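Local structure of GGDEF family protein (Vibrio cholerae, 5GZS) at residues P291-Q296 with D342-E347; Y309-I314 with Y409-A414. The protein is a diguanylate cyclase of the GGDEF family whose periplasmic portion binds arginine and probably senses it to control synthesis of cyclic di-GMP. One frame throughout, in Å; residues are numbered along the deposited sequence.

Contact 1: P291-Q296 with D342-E347; sequences PITVSQ and DDFFEE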
loop_
_atom_site.group_PDB
_atom_site.type_symbol
_atom_site.label_atom_id
_atom_site.label_comp_id
_atom_site.label_asym_id
_atom_site.label_seq_id
_atom_site.Cartn_x
_atom_site.Cartn_y
_atom_site.Cartn_z
ATOM N N PRO A 291 -19.729 13.529 -4.183
ATOM C CA PRO A 291 -19.209 12.187 -3.884
ATOM C C PRO A 291 -20.243 11.336 -3.155
ATOM O O PRO A 291 -21.193 11.886 -2.605
ATOM C CB PRO A 291 -17.981 12.478 -3.019
ATOM C CG PRO A 291 -18.358 13.735 -2.295
ATOM C CD PRO A 291 -19.194 14.557 -3.276
ATOM N N ILE A 292 -20.069 10.022 -3.144
ATOM C CA ILE A 292 -20.866 9.194 -2.247
ATOM C C ILE A 292 -20.044 7.999 -1.806
ATOM O O ILE A 292 -19.538 7.246 -2.641
ATOM C CB ILE A 292 -22.172 8.735 -2.898
ATOM C CG1 ILE A 292 -22.720 7.506 -2.171
ATOM C CG2 ILE A 292 -21.948 8.443 -4.375
ATOM C CD1 ILE A 292 -24.108 7.121 -2.591
ATOM N N THR A 293 -19.909 7.813 -0.494
ATOM C CA THR A 293 -18.825 6.977 -0.008
ATOM C C THR A 293 -19.100 5.479 -0.008
ATOM O O THR A 293 -18.393 4.731 0.673
ATOM C CB THR A 293 -18.414 7.389 1.392
ATOM O OG1 THR A 293 -19.540 7.276 2.268
ATOM C CG2 THR A 293 -17.898 8.814 1.369
ATOM N N VAL A 294 -20.068 5.048 -0.814
ATOM C CA VAL A 294 -20.454 3.636 -0.969
ATOM C C VAL A 294 -20.348 2.861 0.339
ATOM O O VAL A 294 -19.412 2.090 0.581
ATOM C CB VAL A 294 -19.637 2.918 -2.111
ATOM C CG1 VAL A 294 -18.139 3.046 -1.946
ATOM C CG2 VAL A 294 -20.052 1.444 -2.263
ATOM N N SER A 295 -21.330 3.110 1.200
ATOM C CA SER A 295 -21.503 2.342 2.420
ATOM C C SER A 295 -22.070 0.982 2.041
ATOM O O SER A 295 -22.014 0.574 0.880
ATOM C CB SER A 295 -22.448 3.061 3.390
ATOM O OG SER A 295 -23.710 3.295 2.782
ATOM N N GLN A 296 -22.617 0.285 3.028
ATOM C CA GLN A 296 -23.468 -0.865 2.764
ATOM C C GLN A 296 -24.900 -0.366 2.687
ATOM O O GLN A 296 -25.664 -0.769 1.806
ATOM C CB GLN A 296 -23.321 -1.924 3.853
ATOM C CG GLN A 296 -21.952 -2.553 3.914
ATOM C CD GLN A 296 -21.589 -3.247 2.629
ATOM O OE1 GLN A 296 -22.442 -3.867 1.988
ATOM N NE2 GLN A 296 -20.320 -3.152 2.238
ATOM N N ASP A 342 -26.638 7.959 11.091
ATOM C CA ASP A 342 -26.748 7.482 9.703
ATOM C C ASP A 342 -25.537 7.795 8.828
ATOM O O ASP A 342 -25.530 7.456 7.642
ATOM C CB ASP A 342 -28.008 8.031 9.017
ATOM C CG ASP A 342 -29.280 7.778 9.822
ATOM O OD1 ASP A 342 -29.462 6.655 10.329
ATOM O OD2 ASP A 342 -30.133 8.684 9.895
ATOM N N ASP A 343 -24.514 8.426 9.395
ATOM C CA ASP A 343 -23.320 8.740 8.616
ATOM C C ASP A 343 -22.570 7.437 8.328
ATOM O O ASP A 343 -22.722 6.452 9.054
ATOM C CB ASP A 343 -22.421 9.744 9.357
ATOM C CG ASP A 343 -21.054 9.929 8.687
ATOM O OD1 ASP A 343 -21.027 10.098 7.447
ATOM O OD2 ASP A 343 -20.014 9.895 9.398
ATOM N N PHE A 344 -21.778 7.430 7.265
ATOM C CA PHE A 344 -20.923 6.304 6.966
ATOM C C PHE A 344 -19.985 5.896 8.118
ATOM O O PHE A 344 -19.712 4.702 8.292
ATOM C CB PHE A 344 -20.076 6.599 5.735
ATOM C CG PHE A 344 -18.846 5.737 5.637
ATOM C CD1 PHE A 344 -18.958 4.370 5.380
ATOM C CD2 PHE A 344 -17.585 6.286 5.797
ATOM C CE1 PHE A 344 -17.831 3.560 5.289
ATOM C CE2 PHE A 344 -16.447 5.490 5.700
ATOM C CZ PHE A 344 -16.567 4.120 5.450
ATOM N N PHE A 345 -19.479 6.850 8.900
ATOM C CA PHE A 345 -18.511 6.474 9.946
ATOM C C PHE A 345 -19.243 5.713 11.041
ATOM O O PHE A 345 -18.657 4.867 11.708
ATOM C CB PHE A 345 -17.762 7.697 10.517
ATOM C CG PHE A 345 -16.789 8.327 9.544
ATOM C CD1 PHE A 345 -16.072 7.546 8.646
ATOM C CD2 PHE A 345 -16.612 9.702 9.508
ATOM C CE1 PHE A 345 -15.187 8.125 7.749
ATOM C CE2 PHE A 345 -15.726 10.291 8.597
ATOM C CZ PHE A 345 -15.014 9.504 7.722
ATOM N N GLU A 346 -20.536 5.977 11.214
ATOM C CA GLU A 346 -21.270 5.266 12.256
ATOM C C GLU A 346 -21.344 3.798 11.880
ATOM O O GLU A 346 -21.110 2.906 12.700
ATOM C CB GLU A 346 -22.657 5.851 12.455
ATOM C CG GLU A 346 -23.486 5.172 13.545
ATOM C CD GLU A 346 -24.879 5.782 13.654
ATOM O OE1 GLU A 346 -25.373 6.316 12.627
ATOM O OE2 GLU A 346 -25.460 5.768 14.762
ATOM N N GLU A 347 -21.635 3.554 10.618
ATOM C CA GLU A 347 -21.676 2.204 10.125
ATOM C C GLU A 347 -20.307 1.567 10.305
ATOM O O GLU A 347 -20.209 0.456 10.829
ATOM C CB GLU A 347 -22.120 2.218 8.673
ATOM C CG GLU A 347 -21.862 0.981 7.850
ATOM C CD GLU A 347 -22.421 1.173 6.444
ATOM O OE1 GLU A 347 -21.854 0.613 5.482
ATOM O OE2 GLU A 347 -23.433 1.906 6.312
#

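Contact 2: Y309-I314 with Y409-A414; sequences YHPQAI and YQYDIA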
loop_
_atom_site.group_PDB
_atom_site.type_symbol
_atom_site.label_atom_id
_atom_site.label_comp_id
_atom_site.label_asym_id
_atom_site.label_seq_id
_atom_site.Cartn_x
_atom_site.Cartn_y
_atom_site.Cartn_z
ATOM N N TYR A 309 -11.408 7.996 -5.519
ATOM C CA TYR A 309 -10.653 8.542 -4.405
ATOM C C TYR A 309 -10.771 7.598 -3.216
ATOM O O TYR A 309 -11.757 6.852 -3.095
ATOM C CB TYR A 309 -11.139 9.946 -4.035
ATOM C CG TYR A 309 -10.328 10.556 -2.928
ATOM C CD1 TYR A 309 -9.043 11.007 -3.157
ATOM C CD2 TYR A 309 -10.838 10.646 -1.643
ATOM C CE1 TYR A 309 -8.284 11.545 -2.127
ATOM C CE2 TYR A 309 -10.095 11.183 -0.612
ATOM C CZ TYR A 309 -8.821 11.627 -0.857
ATOM O OH TYR A 309 -8.089 12.156 0.179
ATOM N N HIS A 310 -9.764 7.608 -2.347
ATOM C CA HIS A 310 -9.799 6.726 -1.182
ATOM C C HIS A 310 -9.432 7.439 0.098
ATOM O O HIS A 310 -8.263 7.461 0.487
ATOM C CB HIS A 310 -8.884 5.550 -1.400
ATOM C CG HIS A 310 -9.118 4.867 -2.699
ATOM N ND1 HIS A 310 -9.980 3.799 -2.831
ATOM C CD2 HIS A 310 -8.623 5.115 -3.936
ATOM C CE1 HIS A 310 -9.987 3.400 -4.092
ATOM N NE2 HIS A 310 -9.173 4.182 -4.781
ATOM N N PRO A 311 -10.446 8.012 0.758
ATOM C CA PRO A 311 -10.295 8.814 1.968
ATOM C C PRO A 311 -9.696 8.021 3.091
ATOM O O PRO A 311 -9.893 6.799 3.167
ATOM C CB PRO A 311 -11.729 9.219 2.305
ATOM C CG PRO A 311 -12.496 9.020 1.040
ATOM C CD PRO A 311 -11.859 7.882 0.365
ATOM N N GLN A 312 -8.986 8.739 3.957
ATOM C CA GLN A 312 -8.329 8.177 5.128
ATOM C C GLN A 312 -9.093 8.486 6.420
ATOM O O GLN A 312 -9.080 9.622 6.899
ATOM C CB GLN A 312 -6.914 8.726 5.204
ATOM C CG GLN A 312 -6.117 8.446 3.959
ATOM C CD GLN A 312 -5.972 6.961 3.717
ATOM O OE1 GLN A 312 -5.557 6.207 4.606
ATOM N NE2 GLN A 312 -6.332 6.523 2.512
ATOM N N ALA A 313 -9.767 7.491 6.987
ATOM C CA ALA A 313 -10.493 7.733 8.236
ATOM C C ALA A 313 -9.528 7.886 9.384
ATOM O O ALA A 313 -8.664 7.024 9.607
ATOM C CB ALA A 313 -11.470 6.615 8.538
ATOM N N ILE A 314 -9.664 8.974 10.125
ATOM C CA ILE A 314 -8.833 9.137 11.307
ATOM C C ILE A 314 -9.645 9.540 12.539
ATOM O O ILE A 314 -10.839 9.847 12.453
ATOM C CB ILE A 314 -7.727 10.166 11.063
ATOM C CG1 ILE A 314 -8.316 11.495 10.607
ATOM C CG2 ILE A 314 -6.771 9.656 10.017
ATOM C CD1 ILE A 314 -7.278 12.590 10.459
ATOM N N TYR A 409 -8.553 3.365 8.737
ATOM C CA TYR A 409 -9.317 2.787 7.615
ATOM C C TYR A 409 -9.249 3.592 6.310
ATOM O O TYR A 409 -9.304 4.825 6.308
ATOM C CB TYR A 409 -10.782 2.612 8.002
ATOM C CG TYR A 409 -11.525 1.622 7.136
ATOM C CD1 TYR A 409 -11.545 0.272 7.461
ATOM C CD2 TYR A 409 -12.222 2.037 5.997
ATOM C CE1 TYR A 409 -12.233 -0.646 6.679
ATOM C CE2 TYR A 409 -12.914 1.122 5.194
ATOM C CZ TYR A 409 -12.910 -0.223 5.545
ATOM O OH TYR A 409 -13.580 -1.155 4.778
ATOM N N GLN A 410 -9.133 2.877 5.195
ATOM C CA GLN A 410 -9.237 3.492 3.888
ATOM C C GLN A 410 -10.512 3.023 3.162
ATOM O O GLN A 410 -10.689 1.827 2.910
ATOM C CB GLN A 410 -8.003 3.177 3.048
ATOM C CG GLN A 410 -8.039 3.860 1.682
ATOM C CD GLN A 410 -6.746 3.704 0.910
ATOM O OE1 GLN A 410 -5.703 4.265 1.280
ATOM N NE2 GLN A 410 -6.804 2.929 -0.175
ATOM N N TYR A 411 -11.398 3.961 2.825
ATOM C CA TYR A 411 -12.638 3.610 2.131
ATOM C C TYR A 411 -12.731 4.235 0.731
ATOM O O TYR A 411 -11.762 4.800 0.214
ATOM C CB TYR A 411 -13.858 3.992 2.987
ATOM C CG TYR A 411 -14.032 5.461 3.316
ATOM C CD1 TYR A 411 -13.298 6.055 4.330
ATOM C CD2 TYR A 411 -14.961 6.251 2.638
ATOM C CE1 TYR A 411 -13.465 7.399 4.646
ATOM C CE2 TYR A 411 -15.126 7.593 2.951
ATOM C CZ TYR A 411 -14.380 8.156 3.958
ATOM O OH TYR A 411 -14.527 9.480 4.281
ATOM N N ASP A 412 -13.900 4.122 0.112
ATOM C CA ASP A 412 -14.042 4.469 -1.301
ATOM C C ASP A 412 -15.020 5.593 -1.595
ATOM O O ASP A 412 -16.093 5.685 -1.015
ATOM C CB ASP A 412 -14.460 3.228 -2.085
ATOM C CG ASP A 412 -13.365 2.179 -2.129
ATOM O OD1 ASP A 412 -12.232 2.526 -2.526
ATOM O OD2 ASP A 412 -13.630 1.017 -1.743
ATOM N N ILE A 413 -14.644 6.452 -2.521
ATOM C CA ILE A 413 -15.557 7.458 -3.009
ATOM C C ILE A 413 -15.838 7.146 -4.485
ATOM O O ILE A 413 -14.910 6.873 -5.256
ATOM C CB ILE A 413 -14.971 8.864 -2.801
ATOM C CG1 ILE A 413 -15.183 9.302 -1.356
ATOM C CG2 ILE A 413 -15.593 9.881 -3.722
ATOM C CD1 ILE A 413 -14.709 10.717 -1.094
ATOM N N ALA A 414 -17.125 7.140 -4.853
ATOM C CA ALA A 414 -17.575 6.910 -6.231
ATOM C C ALA A 414 -18.592 7.941 -6.650
ATOM O O ALA A 414 -19.018 8.773 -5.840
ATOM C CB ALA A 414 -18.176 5.532 -6.382
#

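Contact 1: P291-Q296 with D342-E347
F344 meets T293 and S295 through CB, CG and CD1, and its atoms can be followed outward. Its CB lies 3.6 Å from T293 OG1, and CG stays 3.8 Å from that same oxygen, with the two side chains crossing obliquely. Chi1 of 159° puts CG anti to the backbone N, on a CB that points toward the loop. One step further, CD1 reaches S295 CB at 4.2 Å. On the other side of the ring and nearer its tip, F344 CE2 packs 3.4 Å from Y411 CG, the two ring planes about 45° apart.

One helical turn on, E347 makes the polar half of the contact. Its chain is extended beyond CG and brings the carboxylate to the loop backbone, where OE1 accepts from Q296 N at 2.6 Å. The bond is nearly straight, 163° at the hydrogen, and uses the syn lone pair. This backbone N-H may stabilise the negative charge of E347. Both carboxylate oxygens also lie 3.3 Å from S295 CB, while S295 OG turns to R298 N.

D343 is the N-cap of the helix: its OD2 accepts from F345 N at 3.1 Å, the donor standing well above the carboxylate plane. A loop following strand 288-292 of one sheet thus faces the N-terminal end of helix 344-352, packed beside the other. This is the arrangement expected across the interlobe cleft of a family 3 solute-binding fold. By sequence, T293 and R298 correspond to T59 and R64 of the arginine pocket in the first module, and D343 and F344 probably to T101 and T102.

Contact 2: Y309-I314 with Y409-A414
Y411 holds CG between its backbone N and carbonyl carbon (chi1 62°), and its ring lies against P311. Q410 instead sets CG anti to N (chi1 -177°) and runs on extended to Q312, whose own chain is bent at chi2. The proline covers one face of the tyrosine: P311 CB stands 3.7 Å from the centroid of the Y411 ring and 29° off its normal, a CH-pi contact, with the two side chains crossing at about a right angle. P311 CG turns also to I413 CD1, at 3.5 Å, and that methyl reaches the edge of the Y309 ring.

Q312 NE2 donates to Q410 OE1 at 2.6 Å, the amide planes almost perpendicular, and to the carbonyl O of H310 at 3.0 Å, so two acceptors grip one amide nitrogen.

The backbones run roughly antiparallel. I413 N donates to Y309 O at 3.0 Å, Y411 N to P311 O at 3.2 Å, and A313 N to Y409 O at 2.8 Å, advancing by two on one segment as they fall by two on the other. Q312 and Q410 form a non-hydrogen-bonded antiparallel pair. Segment 309-314 leads from strand 303-304 into 312-318, and 409-414 from 399-410 into 414-417, each passing from one sheet to the other. Two such adjacent crossings, braced against each other, are characteristic of the interlobe hinge of periplasmic solute-binding proteins.

In the fold
The centres of the two contacts lie 10 Å apart, and their segments alternate along the chain: 291-296, 309-314, 342-347, 409-414. Strands 288-292 and 414-417 are neighbours in one five-stranded sheet, where I292 N probably bonds to A414 O. Strands 312-318 and 399-410 are neighbours in the other, which also contains strand 337-340, leading to helix 344-352. Contact 2 therefore joins the lobes through the crossing chains, and contact 1 bridges them without chain continuity. Y411 belongs to both regions, its ring packing on T293 and F344. Such packing would couple the lobes to the hinge if this second module opens and closes as solute-binding proteins do.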